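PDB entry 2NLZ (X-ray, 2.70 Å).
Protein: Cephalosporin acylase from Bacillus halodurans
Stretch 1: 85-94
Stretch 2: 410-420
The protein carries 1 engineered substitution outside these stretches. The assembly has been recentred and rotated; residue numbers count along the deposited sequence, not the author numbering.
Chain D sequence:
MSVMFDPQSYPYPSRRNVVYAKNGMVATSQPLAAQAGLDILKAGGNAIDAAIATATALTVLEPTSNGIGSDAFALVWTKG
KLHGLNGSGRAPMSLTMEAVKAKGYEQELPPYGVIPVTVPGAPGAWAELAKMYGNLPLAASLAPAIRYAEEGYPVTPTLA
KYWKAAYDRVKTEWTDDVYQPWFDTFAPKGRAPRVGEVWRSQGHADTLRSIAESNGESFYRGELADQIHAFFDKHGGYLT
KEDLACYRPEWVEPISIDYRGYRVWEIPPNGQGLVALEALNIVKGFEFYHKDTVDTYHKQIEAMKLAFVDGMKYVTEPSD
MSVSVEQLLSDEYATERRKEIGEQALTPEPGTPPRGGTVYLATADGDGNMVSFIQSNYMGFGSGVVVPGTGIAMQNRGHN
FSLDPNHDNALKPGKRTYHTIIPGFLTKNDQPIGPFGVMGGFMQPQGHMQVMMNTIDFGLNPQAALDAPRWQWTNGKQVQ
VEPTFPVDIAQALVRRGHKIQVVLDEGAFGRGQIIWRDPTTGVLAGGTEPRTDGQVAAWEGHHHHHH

Stretch 1 (85-94) LNGSGRAPMS
Stretch 2, residues 410-420: ALKPGKRTYHT

Segments remote in sequence are often joined by a few backbone hydrogen bonds, with long side chains filling the space around them. Two stretches of the Bacillus halodurans cephalosporin acylase illustrate the principle, burying 600 Å² in total. Stretch 1 leaves a strand at Gly87 and continues as an extended loop; stretch 2 has no regular secondary structure. They run antiparallel, with CA–CA distances of 4.1 Å for Arg90–Arg416, 4.8 Å for Ala91–Gly414 and 4.5 Å for Met93–Pro413.

Gly414 lies in a type II turn from Lys412 to Lys415. Pro413, at phi/psi -65/135°, suits the second position, and glycine the third: the phi/psi of Gly414, 75/14°, favours glycine, and a CB there would lie 3.0 Å from Met93 SD, a clash. Ala91, at -71/149°, makes the backbone link: Ala91 N donates to Lys415 O (2.8 Å), while Gly414 N gives a weak hydrogen bond to Ala91 O (3.0 Å). The small Ala91 CB points toward stretch 2, 3.7 Å from Lys412 O and 4.3 Å from Leu411 CD1.

Arg90, partly exposed (phi/psi -92/169°, chi1 p at 48°, chi2 -139°, chi3 -28°, chi4 152°), curls so that Arg90 NE donates to Gly414 O at 2.8 Å, an approach at the guanidinium edge.

Arg416, buried, has the largest covered area. At phi/psi -103/144°, its CA–CB bond points sideways; chi1 is p (52°), chi2 -131°, chi3 t (171°) and chi4 118°. The aliphatic part of Arg416 packs along stretch 1, with Arg416 CB 3.5 Å from Gly89 O and Arg416 CD 3.9 Å from Ser88 O; Arg416 NH1 lies 3.5 Å from Asn86 CG. Arg416 NE lies over a face of the Arg90 guanidinium, 3.6 Å from Arg90 NH1. These like charges are close, but Arg416 NE and NH2 are hydrogen-bonded elsewhere in the structure. Ser88 (chi1 t) places OG 3.3 Å from His419 CD2.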

ATOM      1  N   LEU D  85     -17.489  15.949 -35.623  1.00 25.15           N
ATOM      2  CA  LEU D  85     -18.939  16.143 -35.689  1.00 25.32           C
ATOM      3  C   LEU D  85     -19.464  16.888 -34.474  1.00 25.55           C
ATOM      4  O   LEU D  85     -19.308  16.436 -33.339  1.00 27.40           O
ATOM      5  CB  LEU D  85     -19.678  14.806 -35.850  1.00 27.39           C
ATOM      6  CG  LEU D  85     -21.185  14.896 -36.145  1.00 28.62           C
ATOM      7  CD1 LEU D  85     -21.444  15.727 -37.396  1.00 40.60           C
ATOM      8  CD2 LEU D  85     -21.827  13.521 -36.284  1.00 25.59           C
ATOM      9  N   ASN D  86     -20.083  18.033 -34.726  1.00 27.06           N
ATOM     10  CA  ASN D  86     -20.666  18.836 -33.663  1.00 28.44           C
ATOM     11  C   ASN D  86     -22.149  18.567 -33.582  1.00 27.23           C
ATOM     12  O   ASN D  86     -22.949  19.245 -34.222  1.00 29.13           O
ATOM     13  CB  ASN D  86     -20.413  20.335 -33.882  1.00 30.03           C
ATOM     14  CG  ASN D  86     -20.723  21.170 -32.649  1.00 32.01           C
ATOM     15  OD1 ASN D  86     -21.669  20.886 -31.920  1.00 19.00           O
ATOM     16  ND2 ASN D  86     -19.913  22.208 -32.407  1.00 26.84           N
ATOM     17  N   GLY D  87     -22.520  17.582 -32.780  1.00 19.48           N
ATOM     18  CA  GLY D  87     -23.918  17.281 -32.603  1.00 24.89           C
ATOM     19  C   GLY D  87     -24.537  18.026 -31.444  1.00 28.48           C
ATOM     20  O   GLY D  87     -25.414  17.495 -30.779  1.00 29.31           O
ATOM     21  N   SER D  88     -24.078  19.249 -31.193  1.00 37.34           N
ATOM     22  CA  SER D  88     -24.619  20.069 -30.114  1.00 38.47           C
ATOM     23  C   SER D  88     -25.743  20.934 -30.638  1.00 41.12           C
ATOM     24  O   SER D  88     -25.562  21.687 -31.593  1.00 46.63           O
ATOM     25  CB  SER D  88     -23.534  20.955 -29.520  1.00 34.30           C
ATOM     26  OG  SER D  88     -24.074  21.911 -28.635  1.00 56.72           O
ATOM     27  N   GLY D  89     -26.903  20.829 -30.006  1.00 40.82           N
ATOM     28  CA  GLY D  89     -28.051  21.614 -30.417  1.00 38.55           C
ATOM     29  C   GLY D  89     -28.067  23.005 -29.823  1.00 40.22           C
ATOM     30  O   GLY D  89     -27.478  23.249 -28.769  1.00 38.02           O
ATOM     31  N   ARG D  90     -28.749  23.922 -30.500  1.00 40.08           N
ATOM     32  CA  ARG D  90     -28.800  25.305 -30.046  1.00 43.22           C
ATOM     33  C   ARG D  90     -30.002  25.571 -29.132  1.00 35.45           C
ATOM     34  O   ARG D  90     -30.883  24.718 -28.993  1.00 35.19           O
ATOM     35  CB  ARG D  90     -28.730  26.276 -31.238  1.00 42.01           C
ATOM     36  CG  ARG D  90     -29.671  25.970 -32.413  1.00 62.00           C
ATOM     37  CD  ARG D  90     -28.979  26.185 -33.763  1.00 65.92           C
ATOM     38  NE  ARG D  90     -27.915  27.184 -33.706  1.00 60.99           N
ATOM     39  CZ  ARG D  90     -26.836  27.210 -34.492  1.00 55.22           C
ATOM     40  NH1 ARG D  90     -25.935  28.168 -34.334  1.00 38.66           N
ATOM     41  NH2 ARG D  90     -26.638  26.286 -35.425  1.00 62.93           N
ATOM     42  N   ALA D  91     -30.003  26.746 -28.497  1.00 35.71           N
ATOM     43  CA  ALA D  91     -31.057  27.167 -27.579  1.00 33.95           C
ATOM     44  C   ALA D  91     -32.317  27.480 -28.350  1.00 40.26           C
ATOM     45  O   ALA D  91     -32.238  27.909 -29.503  1.00 38.04           O
ATOM     46  CB  ALA D  91     -30.615  28.396 -26.809  1.00 30.27           C
ATOM     47  N   PRO D  92     -33.487  27.265 -27.722  1.00 40.95           N
ATOM     48  CA  PRO D  92     -34.769  27.625 -28.330  1.00 48.42           C
ATOM     49  C   PRO D  92     -34.818  29.079 -28.776  1.00 55.33           C
ATOM     50  O   PRO D  92     -34.219  29.947 -28.135  1.00 61.09           O
ATOM     51  CB  PRO D  92     -35.769  27.398 -27.198  1.00 39.95           C
ATOM     52  CG  PRO D  92     -35.151  26.352 -26.374  1.00 47.74           C
ATOM     53  CD  PRO D  92     -33.675  26.638 -26.403  1.00 44.75           C
ATOM     54  N   MET D  93     -35.533  29.333 -29.869  1.00 61.55           N
ATOM     55  CA  MET D  93     -35.538  30.653 -30.487  1.00 66.69           C
ATOM     56  C   MET D  93     -36.339  31.661 -29.663  1.00 63.25           C
ATOM     57  O   MET D  93     -36.175  32.875 -29.812  1.00 60.68           O
ATOM     58  CB  MET D  93     -36.064  30.568 -31.918  1.00 73.82           C
ATOM     59  CG  MET D  93     -35.486  31.617 -32.853  1.00 89.21           C
ATOM     60  SD  MET D  93     -33.713  31.434 -33.118  1.00 87.92           S
ATOM     61  CE  MET D  93     -33.672  30.038 -34.251  1.00 99.80           C
ATOM     62  N   SER D  94     -37.192  31.150 -28.784  1.00 56.93           N
ATOM     63  CA  SER D  94     -37.931  32.003 -27.858  1.00 58.22           C
ATOM     64  C   SER D  94     -37.219  32.209 -26.505  1.00 56.02           C
ATOM     65  O   SER D  94     -37.690  32.977 -25.663  1.00 54.15           O
ATOM     66  CB  SER D  94     -39.356  31.469 -27.660  1.00 60.95           C
ATOM     67  OG  SER D  94     -39.355  30.085 -27.349  1.00 65.60           O
ATOM     68  N   ALA D 410     -23.103  34.371 -23.081  1.00 43.26           N
ATOM     69  CA  ALA D 410     -24.406  34.861 -22.647  1.00 42.40           C
ATOM     70  C   ALA D 410     -25.524  34.161 -23.414  1.00 45.17           C
ATOM     71  O   ALA D 410     -25.363  33.829 -24.591  1.00 50.39           O
ATOM     72  CB  ALA D 410     -24.492  36.354 -22.836  1.00 40.10           C
ATOM     73  N   LEU D 411     -26.648  33.931 -22.742  1.00 43.43           N
ATOM     74  CA  LEU D 411     -27.796  33.278 -23.365  1.00 41.52           C
ATOM     75  C   LEU D 411     -28.355  34.123 -24.495  1.00 45.05           C
ATOM     76  O   LEU D 411     -28.688  35.293 -24.311  1.00 53.31           O
ATOM     77  CB  LEU D 411     -28.888  32.994 -22.334  1.00 40.72           C
ATOM     78  CG  LEU D 411     -30.264  32.509 -22.794  1.00 36.89           C
ATOM     79  CD1 LEU D 411     -30.187  31.196 -23.545  1.00 30.80           C
ATOM     80  CD2 LEU D 411     -31.180  32.366 -21.590  1.00 40.48           C
ATOM     81  N   LYS D 412     -28.438  33.510 -25.667  1.00 48.52           N
ATOM     82  CA  LYS D 412     -28.996  34.132 -26.850  1.00 54.88           C
ATOM     83  C   LYS D 412     -29.876  33.079 -27.519  1.00 53.07           C
ATOM     84  O   LYS D 412     -29.565  31.889 -27.454  1.00 54.53           O
ATOM     85  CB  LYS D 412     -27.866  34.548 -27.792  1.00 58.68           C
ATOM     86  CG  LYS D 412     -28.037  35.906 -28.451  1.00 80.71           C
ATOM     87  CD  LYS D 412     -27.288  36.996 -27.691  1.00 95.54           C
ATOM     88  CE  LYS D 412     -27.206  38.272 -28.513  1.00106.19           C
ATOM     89  NZ  LYS D 412     -26.224  39.231 -27.954  1.00105.69           N
ATOM     90  N   PRO D 413     -30.997  33.497 -28.135  1.00 53.37           N
ATOM     91  CA  PRO D 413     -31.823  32.538 -28.863  1.00 48.20           C
ATOM     92  C   PRO D 413     -31.074  31.972 -30.055  1.00 43.61           C
ATOM     93  O   PRO D 413     -30.414  32.721 -30.768  1.00 43.49           O
ATOM     94  CB  PRO D 413     -33.009  33.382 -29.341  1.00 49.05           C
ATOM     95  CG  PRO D 413     -32.535  34.790 -29.301  1.00 50.88           C
ATOM     96  CD  PRO D 413     -31.572  34.852 -28.161  1.00 53.50           C
ATOM     97  N   GLY D 414     -31.144  30.655 -30.237  1.00 44.62           N
ATOM     98  CA  GLY D 414     -30.524  29.996 -31.384  1.00 45.06           C
ATOM     99  C   GLY D 414     -29.023  29.868 -31.291  1.00 43.08           C
ATOM    100  O   GLY D 414     -28.356  29.581 -32.279  1.00 43.66           O
ATOM    101  N   LYS D 415     -28.492  30.084 -30.096  1.00 42.61           N
ATOM    102  CA  LYS D 415     -27.063  29.977 -29.850  1.00 41.38           C
ATOM    103  C   LYS D 415     -26.800  28.666 -29.117  1.00 38.22           C
ATOM    104  O   LYS D 415     -27.617  28.244 -28.303  1.00 38.82           O
ATOM    105  CB  LYS D 415     -26.620  31.167 -29.003  1.00 40.86           C
ATOM    106  CG  LYS D 415     -25.174  31.142 -28.536  1.00 44.60           C
ATOM    107  CD  LYS D 415     -24.920  32.263 -27.540  1.00 38.49           C
ATOM    108  CE  LYS D 415     -23.443  32.490 -27.327  1.00 41.49           C
ATOM    109  NZ  LYS D 415     -23.193  33.489 -26.277  1.00 37.16           N
ATOM    110  N   ARG D 416     -25.687  27.999 -29.405  1.00 36.65           N
ATOM    111  CA  ARG D 416     -25.316  26.841 -28.591  1.00 44.96           C
ATOM    112  C   ARG D 416     -24.204  27.196 -27.603  1.00 43.28           C
ATOM    113  O   ARG D 416     -23.318  28.002 -27.913  1.00 36.29           O
ATOM    114  CB  ARG D 416     -24.975  25.623 -29.450  1.00 43.39           C
ATOM    115  CG  ARG D 416     -23.972  25.911 -30.512  1.00 36.72           C
ATOM    116  CD  ARG D 416     -24.423  25.387 -31.856  1.00 30.68           C
ATOM    117  NE  ARG D 416     -23.514  25.866 -32.894  1.00 37.48           N
ATOM    118  CZ  ARG D 416     -22.775  25.075 -33.665  1.00 38.97           C
ATOM    119  NH1 ARG D 416     -22.848  23.753 -33.534  1.00 50.23           N
ATOM    120  NH2 ARG D 416     -21.970  25.603 -34.574  1.00 37.50           N
ATOM    121  N   THR D 417     -24.276  26.607 -26.409  1.00 40.51           N
ATOM    122  CA  THR D 417     -23.439  27.028 -25.284  1.00 37.60           C
ATOM    123  C   THR D 417     -22.089  26.322 -25.192  1.00 39.90           C
ATOM    124  O   THR D 417     -21.867  25.289 -25.837  1.00 43.69           O
ATOM    125  CB  THR D 417     -24.157  26.813 -23.939  1.00 34.18           C
ATOM    126  OG1 THR D 417     -23.280  27.183 -22.872  1.00 22.79           O
ATOM    127  CG2 THR D 417     -24.579  25.358 -23.779  1.00 26.44           C
ATOM    128  N   TYR D 418     -21.202  26.916 -24.390  1.00 34.53           N
ATOM    129  CA  TYR D 418     -20.031  26.258 -23.838  1.00 34.09           C
ATOM    130  C   TYR D 418     -20.436  24.851 -23.431  1.00 35.01           C
ATOM    131  O   TYR D 418     -21.342  24.668 -22.609  1.00 37.51           O
ATOM    132  CB  TYR D 418     -19.548  27.051 -22.618  1.00 39.75           C
ATOM    133  CG  TYR D 418     -18.324  26.514 -21.906  1.00 33.17           C
ATOM    134  CD1 TYR D 418     -18.438  25.554 -20.911  1.00 32.18           C
ATOM    135  CD2 TYR D 418     -17.053  26.999 -22.202  1.00 34.60           C
ATOM    136  CE1 TYR D 418     -17.319  25.065 -20.253  1.00 41.57           C
ATOM    137  CE2 TYR D 418     -15.927  26.522 -21.548  1.00 41.25           C
ATOM    138  CZ  TYR D 418     -16.067  25.554 -20.573  1.00 44.33           C
ATOM    139  OH  TYR D 418     -14.957  25.080 -19.917  1.00 40.00           O
ATOM    140  N   HIS D 419     -19.765  23.862 -24.018  1.00 31.64           N
ATOM    141  CA  HIS D 419     -20.135  22.456 -23.854  1.00 32.79           C
ATOM    142  C   HIS D 419     -19.010  21.686 -23.179  1.00 29.83           C
ATOM    143  O   HIS D 419     -17.856  21.829 -23.560  1.00 33.70           O
ATOM    144  CB  HIS D 419     -20.445  21.837 -25.218  1.00 29.29           C
ATOM    145  CG  HIS D 419     -21.651  20.955 -25.218  1.00 25.84           C
ATOM    146  ND1 HIS D 419     -21.627  19.663 -24.738  1.00 34.66           N
ATOM    147  CD2 HIS D 419     -22.916  21.175 -25.639  1.00 32.04           C
ATOM    148  CE1 HIS D 419     -22.825  19.125 -24.868  1.00 41.44           C
ATOM    149  NE2 HIS D 419     -23.628  20.022 -25.410  1.00 34.55           N
ATOM    150  N   THR D 420     -19.354  20.871 -22.184  1.00 26.91           N
ATOM    151  CA  THR D 420     -18.347  20.162 -21.376  1.00 26.78           C
ATOM    152  C   THR D 420     -17.860  18.846 -21.974  1.00 25.27           C
ATOM    153  O   THR D 420     -16.724  18.431 -21.745  1.00 25.75           O
ATOM    154  CB  THR D 420     -18.862  19.873 -19.958  1.00 31.17           C
ATOM    155  OG1 THR D 420     -20.103  19.148 -20.033  1.00 20.59           O
ATOM    156  CG2 THR D 420     -19.041  21.178 -19.189  1.00 25.98           C
TER